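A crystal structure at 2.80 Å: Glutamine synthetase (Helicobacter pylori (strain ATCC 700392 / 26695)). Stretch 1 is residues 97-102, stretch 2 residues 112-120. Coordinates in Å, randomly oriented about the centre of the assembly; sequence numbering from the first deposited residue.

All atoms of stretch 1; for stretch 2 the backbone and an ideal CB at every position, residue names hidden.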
# COMPACT_ATOMS: atom_id res chain seq x y z
N VAL B 97 31.88 17.35 37.95
CA VAL B 97 32.25 17.62 39.32
C VAL B 97 30.98 17.69 40.15
O VAL B 97 29.97 18.24 39.69
CB VAL B 97 33.10 18.89 39.45
CG1 VAL B 97 32.50 19.95 38.59
CG2 VAL B 97 33.21 19.32 40.93
N PHE B 98 31.00 17.04 41.31
CA PHE B 98 29.85 17.01 42.21
C PHE B 98 29.66 18.36 42.91
O PHE B 98 30.56 19.19 42.98
CB PHE B 98 30.00 15.91 43.25
CG PHE B 98 29.83 14.51 42.71
CD1 PHE B 98 28.56 13.93 42.66
CD2 PHE B 98 30.92 13.76 42.27
CE1 PHE B 98 28.38 12.63 42.19
CE2 PHE B 98 30.76 12.45 41.79
CZ PHE B 98 29.48 11.90 41.75
N CYS B 99 28.43 18.58 43.38
CA CYS B 99 28.07 19.80 44.09
C CYS B 99 27.01 19.52 45.14
O CYS B 99 26.24 18.56 45.06
CB CYS B 99 27.59 20.87 43.11
SG CYS B 99 28.85 21.34 41.89
N ASP B 100 27.00 20.36 46.17
CA ASP B 100 25.89 20.50 47.10
C ASP B 100 25.28 21.88 46.96
O ASP B 100 25.90 22.81 46.44
CB ASP B 100 26.30 20.26 48.55
CG ASP B 100 26.78 18.83 48.78
OD1 ASP B 100 25.95 17.91 48.62
OD2 ASP B 100 27.98 18.62 49.11
N VAL B 101 24.05 22.00 47.41
CA VAL B 101 23.36 23.28 47.51
C VAL B 101 23.72 23.97 48.82
O VAL B 101 23.65 23.37 49.89
CB VAL B 101 21.84 23.07 47.42
CG1 VAL B 101 21.14 24.24 46.75
CG2 VAL B 101 21.58 21.80 46.63
N TYR B 102 24.12 25.23 48.74
CA TYR B 102 24.32 26.04 49.94
C TYR B 102 23.13 26.97 50.10
O TYR B 102 22.79 27.72 49.17
CB TYR B 102 25.60 26.85 49.89
CG TYR B 102 25.86 27.67 51.16
CD1 TYR B 102 26.59 27.13 52.22
CD2 TYR B 102 25.41 28.98 51.28
CE1 TYR B 102 26.85 27.88 53.38
CE2 TYR B 102 25.67 29.75 52.44
CZ TYR B 102 26.40 29.19 53.48
OH TYR B 102 26.66 29.94 54.61
N UNK B 112 17.80 20.71 52.82
CA UNK B 112 17.00 19.87 51.93
C UNK B 112 17.80 19.37 50.75
O UNK B 112 17.23 18.72 49.85
CB UNK B 112 15.78 20.64 51.43
N UNK B 113 19.12 19.57 50.77
CA UNK B 113 20.00 19.03 49.74
C UNK B 113 20.33 17.60 50.13
O UNK B 113 21.02 17.39 51.13
CB UNK B 113 21.27 19.87 49.58
N UNK B 114 19.89 16.60 49.37
CA UNK B 114 20.10 15.21 49.78
C UNK B 114 21.56 14.86 49.99
O UNK B 114 21.89 14.12 50.92
CB UNK B 114 19.50 14.26 48.74
N UNK B 115 22.43 15.28 49.08
CA UNK B 115 23.84 15.01 49.28
C UNK B 115 24.38 15.73 50.54
O UNK B 115 25.31 15.23 51.19
CB UNK B 115 24.63 15.44 48.04
N UNK B 116 23.80 16.89 50.90
CA UNK B 116 24.15 17.55 52.17
C UNK B 116 23.66 16.73 53.36
O UNK B 116 24.32 16.66 54.40
CB UNK B 116 23.56 18.96 52.23
N UNK B 117 22.46 16.16 53.25
CA UNK B 117 21.99 15.23 54.27
C UNK B 117 22.97 14.07 54.43
O UNK B 117 23.31 13.70 55.56
CB UNK B 117 20.60 14.71 53.92
N UNK B 118 23.49 13.53 53.32
CA UNK B 118 24.33 12.34 53.40
C UNK B 118 25.64 12.59 54.10
O UNK B 118 26.23 11.65 54.62
CB UNK B 118 24.60 11.80 52.00
N UNK B 119 26.13 13.83 54.09
CA UNK B 119 27.29 14.14 54.90
C UNK B 119 26.86 14.33 56.35
O UNK B 119 27.43 13.70 57.25
CB UNK B 119 28.00 15.39 54.37
N UNK B 120 25.76 15.04 56.58
CA UNK B 120 25.31 15.24 57.95
C UNK B 120 24.96 13.91 58.61
O UNK B 120 25.12 13.76 59.83
CB UNK B 120 24.10 16.18 57.98

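The helix of stretch 2 crosses strand 97-102 almost perpendicularly, at 92° between their N-to-C directions, with the axes 7.5 Å apart at closest approach. Asp-100 points its side chain toward the helix, so a carboxylate is the main feature against which each position can be judged.

Position 112 precedes the helix. Its CB points sideways and finds nothing of stretch 1 within 5.5 Å, so the strand sets little constraint and many side chains would suit. The residue is Lys-112, whose end leads away from the strand.

Position 113 directs its CB toward the strand, 3.5 Å from Val-101 CG2 and 5.2 Å from Asp-100 CB. Its phi/psi of -85/113 lies outside the helical region, and its carbonyl O accepts from the backbone N of 117 at 2.8 Å, which places it just before the first turn. A short side chain able to accept a hydrogen bond would fit this cap, with serine, threonine, aspartate, asparagine and cysteine all plausible; the nearby valine methyl favours one that is also partly apolar. Cys-113 meets both demands. Its chi1 is t, and SG receives Val-101 N at 3.5 Å with a nearly straight N-H...S angle of 173°, while packing 3.5 Å from Val-101 CG2. The same SG caps the helix by accepting a weak bond from the backbone N of 116 at 3.4 Å.

Position 114 has its CB directed away from stretch 1, and phi of -57° in the first turn is compatible with proline among many others. It is Pro-114, which makes no contact with the strand.

Position 115 points toward the strand, its ideal CB only 2.9 Å from Asp-100 OD1 and 4.6 Å from Cys-99 O. With a carboxylate and a carbonyl at hand, a long cationic or donor side chain, such as arginine, lysine or glutamine, is reasonable. The tight CB approach persists in Arg-115: deposited CB is also 2.9 Å from Asp-100 OD1. NE forms a salt bridge to that OD1 at 3.3 Å, its hydrogen bond weak because the N-H...O angle is 124°. Phe-98 CB lies over one face of the guanidinium, 4.1 Å from Arg-115 CZ.

Position 116 has a sideways CB, 4.5 Å from Asp-100 OD1 and 5.0 Å from Val-101 O. The CA atoms of 100 and 116 are 6.1 Å apart, so alanine, serine or another small residue would suit. It is Ser-116 (chi1 m), with OG 3.5 Å from Asp-100 CB.

Positions 117 and 118 have no strand atom within 5.5 Å of their ideal CB, leaving their identities open here; they are Ile-117 and Ala-118, neither in contact.

Position 119 points toward the strand from beyond 5.5 Å, so only a long side chain could reach the acidic group; lysine or arginine would complement its negative charge. Lys-119, with chi2 to chi4 all t, extends NZ to 3.1 Å from Asp-100 OD2 in a salt bridge.

Position 120 has no strand atom within 5.5 Å of its ideal CB, so stretch 1 does not restrict the choice; it is Lys-120, which makes no contact.

Stretch 2 112-120: KCPRSIAKK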
# COMPACT_ATOMS: atom_id res chain seq x y z
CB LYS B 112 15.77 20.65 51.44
CG LYS B 112 14.84 21.12 52.55
CD LYS B 112 13.46 21.50 52.05
CE LYS B 112 13.45 22.89 51.46
NZ LYS B 112 12.04 23.37 51.30
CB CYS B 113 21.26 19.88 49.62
SG CYS B 113 22.55 19.09 48.60
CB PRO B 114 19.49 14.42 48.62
CG PRO B 114 18.56 15.33 47.97
CD PRO B 114 19.18 16.68 48.08
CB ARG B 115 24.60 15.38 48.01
CG ARG B 115 25.95 14.82 47.98
CD ARG B 115 26.66 15.05 46.67
NE ARG B 115 27.90 15.74 47.01
CZ ARG B 115 29.09 15.17 47.14
NH1 ARG B 115 29.25 13.88 46.92
NH2 ARG B 115 30.13 15.91 47.48
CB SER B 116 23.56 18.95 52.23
OG SER B 116 24.23 19.87 51.39
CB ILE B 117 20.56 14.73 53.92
CG1 ILE B 117 19.57 15.90 53.99
CG2 ILE B 117 20.13 13.53 54.81
CD1 ILE B 117 18.12 15.56 53.59
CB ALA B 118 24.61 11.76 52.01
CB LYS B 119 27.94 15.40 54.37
CG LYS B 119 28.45 15.21 52.99
CD LYS B 119 29.20 16.42 52.53
CE LYS B 119 29.67 16.20 51.11
NZ LYS B 119 30.39 17.34 50.51
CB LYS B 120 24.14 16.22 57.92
CG LYS B 120 24.59 17.64 57.56
CD LYS B 120 23.47 18.67 57.47
CE LYS B 120 22.46 18.54 58.59
NZ LYS B 120 23.08 18.53 59.93
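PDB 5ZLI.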